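Local coordinates for protein EmGH1 (Erythrobacter marinus, PDB 5Z87) that probably hydrolyses beta-glucosidic bonds as a family 3 glycoside hydrolase, releasing glucose from the non-reducing ends of short beta-glucosides, at residues V232-G237 with G276-H281; G308-D313 with G341-L346. All blocks are in the same frame, centred on the assembly; numbering follows the deposited sequence.

Contact 1: residues V232-G237 with G276-H281; sequences VKHFAG and GLMASH
L277 crosses F235 obliquely, with CD1 over one ring face, 4.0 Å from the ring centroid and 18° off its normal, a CH-pi contact, and CD2 against F235 CB at 3.7 Å. V232 CG2 flanks the same leucine, and helices 263-270 and 293-303 enclose this greasy layer, for which branched and aromatic residues are well suited. On the other face of the sheet K233 and M278 run side by side in the same direction, their CB atoms 3.7 Å apart. Unbranched and flexible, M278 runs out extended to SD (chi2 -176°), which sets SD 4.0 Å from K233 CD and oblique to the H234 ring. K233 CG rests over the centre of one face of that ring, 3.6 Å above its plane, and the histidine's ND1 bonds to D183, K233 NZ to the carbonyl of F178. Between the two layers the parallel backbones are joined by M278 N to V232 O and F235 N to M278 O, both 2.8 Å and nearly straight. The pairing slips by one residue between V232 and F235, a beta bulge that accompanies cis peptides before H234 and A236. Such neighbouring parallel strands, helix-packed outside and polar at the C-terminal ends, are characteristic of the TIM-barrel-like domain of this family; here K233, H234 and H281 line its ligand pocket.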
ATOM      1  N   VAL A 232     -18.719  18.053  -3.250  1.00 19.82           N
ATOM      2  CA  VAL A 232     -18.265  16.689  -3.006  1.00 19.64           C
ATOM      3  C   VAL A 232     -16.742  16.657  -2.975  1.00 22.55           C
ATOM      4  O   VAL A 232     -16.067  17.318  -3.779  1.00 18.47           O
ATOM      5  CB  VAL A 232     -18.848  15.738  -4.063  1.00 16.55           C
ATOM      6  CG1 VAL A 232     -20.356  15.631  -3.876  1.00 13.35           C
ATOM      7  CG2 VAL A 232     -18.538  16.259  -5.465  1.00 17.35           C
ATOM      8  N   LYS A 233     -16.188  15.914  -2.017  1.00 16.04           N
ATOM      9  CA  LYS A 233     -14.760  15.935  -1.744  1.00 14.96           C
ATOM     10  C   LYS A 233     -14.322  14.517  -1.386  1.00 20.39           C
ATOM     11  O   LYS A 233     -15.159  13.672  -1.062  1.00 17.94           O
ATOM     12  CB  LYS A 233     -14.449  16.932  -0.624  1.00 16.77           C
ATOM     13  CG  LYS A 233     -15.104  16.572   0.699  1.00 20.89           C
ATOM     14  CD  LYS A 233     -14.786  17.579   1.779  1.00 20.85           C
ATOM     15  CE  LYS A 233     -15.128  17.009   3.162  1.00 24.94           C
ATOM     16  NZ  LYS A 233     -15.166  18.062   4.247  1.00 20.64           N
ATOM     17  N   HIS A 234     -13.012  14.230  -1.465  1.00 18.24           N
ATOM     18  CA  HIS A 234     -11.956  15.099  -1.976  1.00 17.49           C
ATOM     19  C   HIS A 234     -11.388  14.551  -3.284  1.00 19.38           C
ATOM     20  O   HIS A 234     -10.815  13.468  -3.291  1.00 17.37           O
ATOM     21  CB  HIS A 234     -10.836  15.241  -0.949  1.00 17.88           C
ATOM     22  CG  HIS A 234     -11.308  15.539   0.439  1.00 17.94           C
ATOM     23  ND1 HIS A 234     -11.934  14.600   1.233  1.00 19.33           N
ATOM     24  CD2 HIS A 234     -11.214  16.666   1.189  1.00 16.79           C
ATOM     25  CE1 HIS A 234     -12.211  15.138   2.409  1.00 21.14           C
ATOM     26  NE2 HIS A 234     -11.779  16.388   2.410  1.00 20.92           N
ATOM     27  N   PHE A 235     -11.528  15.327  -4.366  1.00 14.98           N
ATOM     28  CA  PHE A 235     -11.264  14.896  -5.743  1.00 15.61           C
ATOM     29  C   PHE A 235      -9.761  14.824  -6.009  1.00 18.11           C
ATOM     30  O   PHE A 235      -9.096  15.863  -6.027  1.00 19.08           O
ATOM     31  CB  PHE A 235     -11.909  15.906  -6.690  1.00 20.35           C
ATOM     32  CG  PHE A 235     -12.208  15.384  -8.056  1.00 13.92           C
ATOM     33  CD1 PHE A 235     -13.036  14.291  -8.232  1.00 12.43           C
ATOM     34  CD2 PHE A 235     -11.704  16.035  -9.176  1.00 17.28           C
ATOM     35  CE1 PHE A 235     -13.341  13.827  -9.507  1.00 13.14           C
ATOM     36  CE2 PHE A 235     -11.995  15.583 -10.457  1.00 14.62           C
ATOM     37  CZ  PHE A 235     -12.822  14.481 -10.629  1.00 14.69           C
ATOM     38  N   ALA A 236      -9.202  13.628  -6.226  1.00 17.27           N
ATOM     39  CA  ALA A 236      -9.836  12.312  -6.146  1.00 19.56           C
ATOM     40  C   ALA A 236      -8.756  11.344  -5.676  1.00 23.41           C
ATOM     41  O   ALA A 236      -7.591  11.498  -6.055  1.00 25.77           O
ATOM     42  CB  ALA A 236     -10.401  11.868  -7.498  1.00 19.06           C
ATOM     43  N   GLY A 237      -9.129  10.357  -4.859  1.00 19.68           N
ATOM     44  CA  GLY A 237      -8.184   9.390  -4.324  1.00 19.88           C
ATOM     45  C   GLY A 237      -7.610   9.726  -2.963  1.00 21.83           C
ATOM     46  O   GLY A 237      -6.632   9.098  -2.545  1.00 17.77           O
ATOM     47  N   GLY A 276     -21.029  21.983  -6.432  1.00 14.57           N
ATOM     48  CA  GLY A 276     -19.637  22.195  -6.112  1.00 18.77           C
ATOM     49  C   GLY A 276     -18.860  20.889  -6.005  1.00 20.51           C
ATOM     50  O   GLY A 276     -19.426  19.786  -5.962  1.00 21.52           O
ATOM     51  N   LEU A 277     -17.538  21.037  -5.953  1.00 22.87           N
ATOM     52  CA  LEU A 277     -16.603  19.925  -5.824  1.00 21.25           C
ATOM     53  C   LEU A 277     -15.331  20.479  -5.212  1.00 17.98           C
ATOM     54  O   LEU A 277     -14.899  21.577  -5.587  1.00 21.31           O
ATOM     55  CB  LEU A 277     -16.311  19.277  -7.182  1.00 19.72           C
ATOM     56  CG  LEU A 277     -15.191  18.226  -7.237  1.00 17.05           C
ATOM     57  CD1 LEU A 277     -15.603  17.117  -8.183  1.00 14.14           C
ATOM     58  CD2 LEU A 277     -13.874  18.838  -7.696  1.00 14.56           C
ATOM     59  N   MET A 278     -14.736  19.730  -4.278  1.00 16.49           N
ATOM     60  CA  MET A 278     -13.468  20.122  -3.655  1.00 17.43           C
ATOM     61  C   MET A 278     -12.360  19.130  -4.008  1.00 15.91           C
ATOM     62  O   MET A 278     -12.589  17.919  -4.042  1.00 17.93           O
ATOM     63  CB  MET A 278     -13.607  20.225  -2.132  1.00 17.46           C
ATOM     64  CG  MET A 278     -12.318  20.590  -1.401  1.00 15.59           C
ATOM     65  SD  MET A 278     -12.539  20.566   0.398  1.00 18.99           S
ATOM     66  CE  MET A 278     -13.497  22.046   0.670  1.00 18.60           C
ATOM     67  N   ALA A 279     -11.159  19.646  -4.267  1.00 13.99           N
ATOM     68  CA  ALA A 279     -10.018  18.836  -4.666  1.00 19.90           C
ATOM     69  C   ALA A 279      -9.275  18.314  -3.437  1.00 22.76           C
ATOM     70  O   ALA A 279      -9.528  18.727  -2.304  1.00 22.01           O
ATOM     71  CB  ALA A 279      -9.069  19.640  -5.562  1.00 16.16           C
ATOM     72  N   SER A 280      -8.316  17.425  -3.681  1.00 21.40           N
ATOM     73  CA  SER A 280      -7.634  16.668  -2.637  1.00 16.18           C
ATOM     74  C   SER A 280      -6.280  17.270  -2.253  1.00 19.00           C
ATOM     75  O   SER A 280      -5.563  17.828  -3.088  1.00 23.65           O
ATOM     76  CB  SER A 280      -7.448  15.217  -3.105  1.00 18.79           C
ATOM     77  OG  SER A 280      -6.516  14.521  -2.294  1.00 23.65           O
ATOM     78  N   HIS A 281      -5.925  17.113  -0.969  1.00 22.08           N
ATOM     79  CA  HIS A 281      -4.594  17.479  -0.476  1.00 20.46           C
ATOM     80  C   HIS A 281      -3.483  16.856  -1.308  1.00 16.26           C
ATOM     81  O   HIS A 281      -2.405  17.444  -1.473  1.00 19.22           O
ATOM     82  CB  HIS A 281      -4.386  16.984   0.967  1.00 21.25           C
ATOM     83  CG  HIS A 281      -5.128  17.747   2.020  1.00 20.70           C
ATOM     84  ND1 HIS A 281      -5.540  19.052   1.860  1.00 23.49           N
ATOM     85  CD2 HIS A 281      -5.493  17.389   3.279  1.00 23.65           C
ATOM     86  CE1 HIS A 281      -6.145  19.459   2.962  1.00 24.84           C
ATOM     87  NE2 HIS A 281      -6.134  18.468   3.840  1.00 23.00           N
TER
HETATM   88  O   HOH W   1      -5.656  12.493  -3.766  1.00 21.96           O

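Contact 2: residues G308-D313 with G341-L346; sequences GYVVSD and GVDIEL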
ATOM      1  N   GLY A 308     -20.480  23.410 -12.410  1.00 22.27           N
ATOM      2  CA  GLY A 308     -20.395  24.075 -11.129  1.00 15.55           C
ATOM      3  C   GLY A 308     -19.002  24.606 -10.853  1.00 21.73           C
ATOM      4  O   GLY A 308     -18.209  24.862 -11.763  1.00 20.42           O
ATOM      5  N   TYR A 309     -18.706  24.761  -9.567  1.00 16.53           N
ATOM      6  CA  TYR A 309     -17.441  25.312  -9.113  1.00 19.56           C
ATOM      7  C   TYR A 309     -16.560  24.227  -8.501  1.00 22.01           C
ATOM      8  O   TYR A 309     -17.041  23.255  -7.908  1.00 15.84           O
ATOM      9  CB  TYR A 309     -17.663  26.440  -8.087  1.00 21.06           C
ATOM     10  CG  TYR A 309     -18.321  25.985  -6.805  1.00 20.81           C
ATOM     11  CD1 TYR A 309     -17.559  25.509  -5.735  1.00 20.58           C
ATOM     12  CD2 TYR A 309     -19.702  26.029  -6.660  1.00 17.47           C
ATOM     13  CE1 TYR A 309     -18.155  25.092  -4.560  1.00 16.87           C
ATOM     14  CE2 TYR A 309     -20.313  25.605  -5.486  1.00 17.28           C
ATOM     15  CZ  TYR A 309     -19.531  25.135  -4.439  1.00 20.51           C
ATOM     16  OH  TYR A 309     -20.122  24.699  -3.273  1.00 21.20           O
ATOM     17  N   VAL A 310     -15.255  24.413  -8.657  1.00 21.84           N
ATOM     18  CA  VAL A 310     -14.249  23.642  -7.954  1.00 18.04           C
ATOM     19  C   VAL A 310     -13.674  24.543  -6.874  1.00 18.08           C
ATOM     20  O   VAL A 310     -13.127  25.617  -7.172  1.00 22.53           O
ATOM     21  CB  VAL A 310     -13.153  23.136  -8.902  1.00 18.96           C
ATOM     22  CG1 VAL A 310     -11.995  22.565  -8.094  1.00 18.25           C
ATOM     23  CG2 VAL A 310     -13.711  22.100  -9.849  1.00 13.62           C
ATOM     24  N   VAL A 311     -13.803  24.127  -5.631  1.00 17.55           N
ATOM     25  CA  VAL A 311     -13.214  24.852  -4.509  1.00 15.85           C
ATOM     26  C   VAL A 311     -11.985  24.087  -4.039  1.00 19.39           C
ATOM     27  O   VAL A 311     -11.949  22.849  -4.072  1.00 18.38           O
ATOM     28  CB  VAL A 311     -14.228  25.064  -3.365  1.00 15.16           C
ATOM     29  CG1 VAL A 311     -14.842  23.729  -2.914  1.00 16.74           C
ATOM     30  CG2 VAL A 311     -13.589  25.799  -2.209  1.00 13.09           C
ATOM     31  N   SER A 312     -10.947  24.824  -3.668  1.00 18.72           N
ATOM     32  CA  SER A 312      -9.778  24.188  -3.104  1.00 17.99           C
ATOM     33  C   SER A 312     -10.074  23.702  -1.691  1.00 22.03           C
ATOM     34  O   SER A 312     -10.955  24.222  -0.998  1.00 17.53           O
ATOM     35  CB  SER A 312      -8.604  25.164  -3.067  1.00 13.26           C
ATOM     36  OG  SER A 312      -8.691  25.985  -1.912  1.00 15.73           O
ATOM     37  N   ASP A 313      -9.319  22.697  -1.261  1.00 17.01           N
ATOM     38  CA  ASP A 313      -9.227  22.435   0.166  1.00 17.09           C
ATOM     39  C   ASP A 313      -8.335  23.494   0.829  1.00 20.47           C
ATOM     40  O   ASP A 313      -7.622  24.256   0.160  1.00 18.47           O
ATOM     41  CB  ASP A 313      -8.712  21.018   0.410  1.00 17.83           C
ATOM     42  CG  ASP A 313      -9.136  20.463   1.767  1.00 24.48           C
ATOM     43  OD1 ASP A 313      -9.423  21.274   2.675  1.00 27.46           O
ATOM     44  OD2 ASP A 313      -9.197  19.223   1.908  1.00 22.43           O
ATOM     45  N   GLY A 341      -8.040  24.238 -13.135  1.00 18.33           N
ATOM     46  CA  GLY A 341      -9.479  24.228 -13.011  1.00 16.08           C
ATOM     47  C   GLY A 341     -10.031  24.411 -11.611  1.00 19.82           C
ATOM     48  O   GLY A 341     -11.201  24.097 -11.373  1.00 20.16           O
ATOM     49  N   VAL A 342      -9.216  24.900 -10.677  1.00 18.92           N
ATOM     50  CA  VAL A 342      -9.717  25.347  -9.380  1.00 23.44           C
ATOM     51  C   VAL A 342     -10.290  26.756  -9.540  1.00 26.95           C
ATOM     52  O   VAL A 342      -9.574  27.685  -9.930  1.00 23.35           O
ATOM     53  CB  VAL A 342      -8.612  25.335  -8.317  1.00 19.23           C
ATOM     54  CG1 VAL A 342      -9.177  25.823  -6.993  1.00 14.30           C
ATOM     55  CG2 VAL A 342      -7.973  23.943  -8.188  1.00 17.47           C
ATOM     56  N   ASP A 343     -11.569  26.923  -9.202  1.00 20.01           N
ATOM     57  CA  ASP A 343     -12.281  28.176  -9.429  1.00 23.39           C
ATOM     58  C   ASP A 343     -12.228  29.118  -8.234  1.00 24.80           C
ATOM     59  O   ASP A 343     -12.117  30.331  -8.423  1.00 26.46           O
ATOM     60  CB  ASP A 343     -13.748  27.900  -9.786  1.00 19.02           C
ATOM     61  CG  ASP A 343     -13.891  27.039 -11.013  1.00 23.36           C
ATOM     62  OD1 ASP A 343     -13.201  27.339 -12.018  1.00 27.49           O
ATOM     63  OD2 ASP A 343     -14.683  26.067 -10.978  1.00 19.65           O
ATOM     64  N   ILE A 344     -12.316  28.601  -7.009  1.00 22.34           N
ATOM     65  CA  ILE A 344     -12.341  29.446  -5.826  1.00 17.66           C
ATOM     66  C   ILE A 344     -11.405  28.859  -4.778  1.00 23.05           C
ATOM     67  O   ILE A 344     -11.410  27.648  -4.533  1.00 22.47           O
ATOM     68  CB  ILE A 344     -13.774  29.627  -5.275  1.00 18.27           C
ATOM     69  CG1 ILE A 344     -13.753  30.425  -3.973  1.00 23.95           C
ATOM     70  CG2 ILE A 344     -14.462  28.304  -5.089  1.00 17.26           C
ATOM     71  CD1 ILE A 344     -15.087  31.067  -3.637  1.00 20.54           C
ATOM     72  N   GLU A 345     -10.591  29.718  -4.174  1.00 21.73           N
ATOM     73  CA  GLU A 345      -9.559  29.304  -3.246  1.00 18.83           C
ATOM     74  C   GLU A 345     -10.063  29.447  -1.814  1.00 24.35           C
ATOM     75  O   GLU A 345     -10.397  30.548  -1.365  1.00 20.79           O
ATOM     76  CB  GLU A 345      -8.290  30.124  -3.448  1.00 19.93           C
ATOM     77  CG  GLU A 345      -7.280  29.877  -2.373  1.00 19.62           C
ATOM     78  CD  GLU A 345      -6.107  30.797  -2.487  1.00 24.75           C
ATOM     79  OE1 GLU A 345      -4.963  30.325  -2.329  1.00 17.60           O
ATOM     80  OE2 GLU A 345      -6.331  31.995  -2.761  1.00 26.78           O
ATOM     81  N   LEU A 346     -10.127  28.327  -1.112  1.00 26.13           N
ATOM     82  CA  LEU A 346     -10.430  28.301   0.310  1.00 20.89           C
ATOM     83  C   LEU A 346      -9.125  28.537   1.059  1.00 22.38           C
ATOM     84  O   LEU A 346      -8.268  27.653   1.136  1.00 21.69           O
ATOM     85  CB  LEU A 346     -11.069  26.968   0.677  1.00 17.12           C
ATOM     86  CG  LEU A 346     -11.248  26.710   2.163  1.00 26.36           C
ATOM     87  CD1 LEU A 346     -12.248  27.692   2.758  1.00 16.13           C
ATOM     88  CD2 LEU A 346     -11.704  25.264   2.358  1.00 16.61           C
TER
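At the start of the strand, Y309 lays CD1 4.2 Å from I344 CG2, while its hydroxyl reaches S231. V310 bonds three times through its backbone. Its N-H meets D343 OD2 at 2.9 Å, on the anti side of the carboxylate and 27° out of its plane, and its carbonyl oxygen accepts from both D343 N and I344 N. With CG beside its own backbone N (chi1 -59°), the short aspartate can serve V310 through its side chain and its amide alike. The branched flank of V310 lies against G341 O, its CB 3.3 Å away. V311 stands beside I344, the two pointing the same way with CB and CG2 3.7 Å apart. S312 N bonds I344 O, nearly along the C=O axis, at 3.0 Å. The small S312 side chain points to the second segment, where OG accepts from L346 N at 2.9 Å and donates to D313 O, so one hydroxyl ties both backbones. L346 CB packs on S312 O before D313 turns away. The buried D343 is also salt-bridged to R375 and R301, which probably keeps it ionised; bonds from D343 and S312 seem to supplement a backbone pairing of one bridge, V311 with I344.

Contact 1 and contact 2 are consecutive steps around the same N-terminal domain, their centres about 9 Å apart. Strands 276-279 and 309-311 are neighbours in the parallel sheet, and L277 O to V311 N, 2.8 Å, is a probable hydrogen bond joining them; G276 CA also packs against Y309 CZ at 3.4 Å. Toward the ligand pocket the two contacts converge again: D313 OD2 from contact 2 lies 3.3 Å from H234 CD2 and 3.2 Å from H281 CE1. H234 and D313 each come within about 3 Å of a bound dithiothreitol, measured from their side chains. This molecule, probably from the crystallisation liquor, is hydrogen-bonded by H234 and K233, so it marks a pocket to which both contacts contribute.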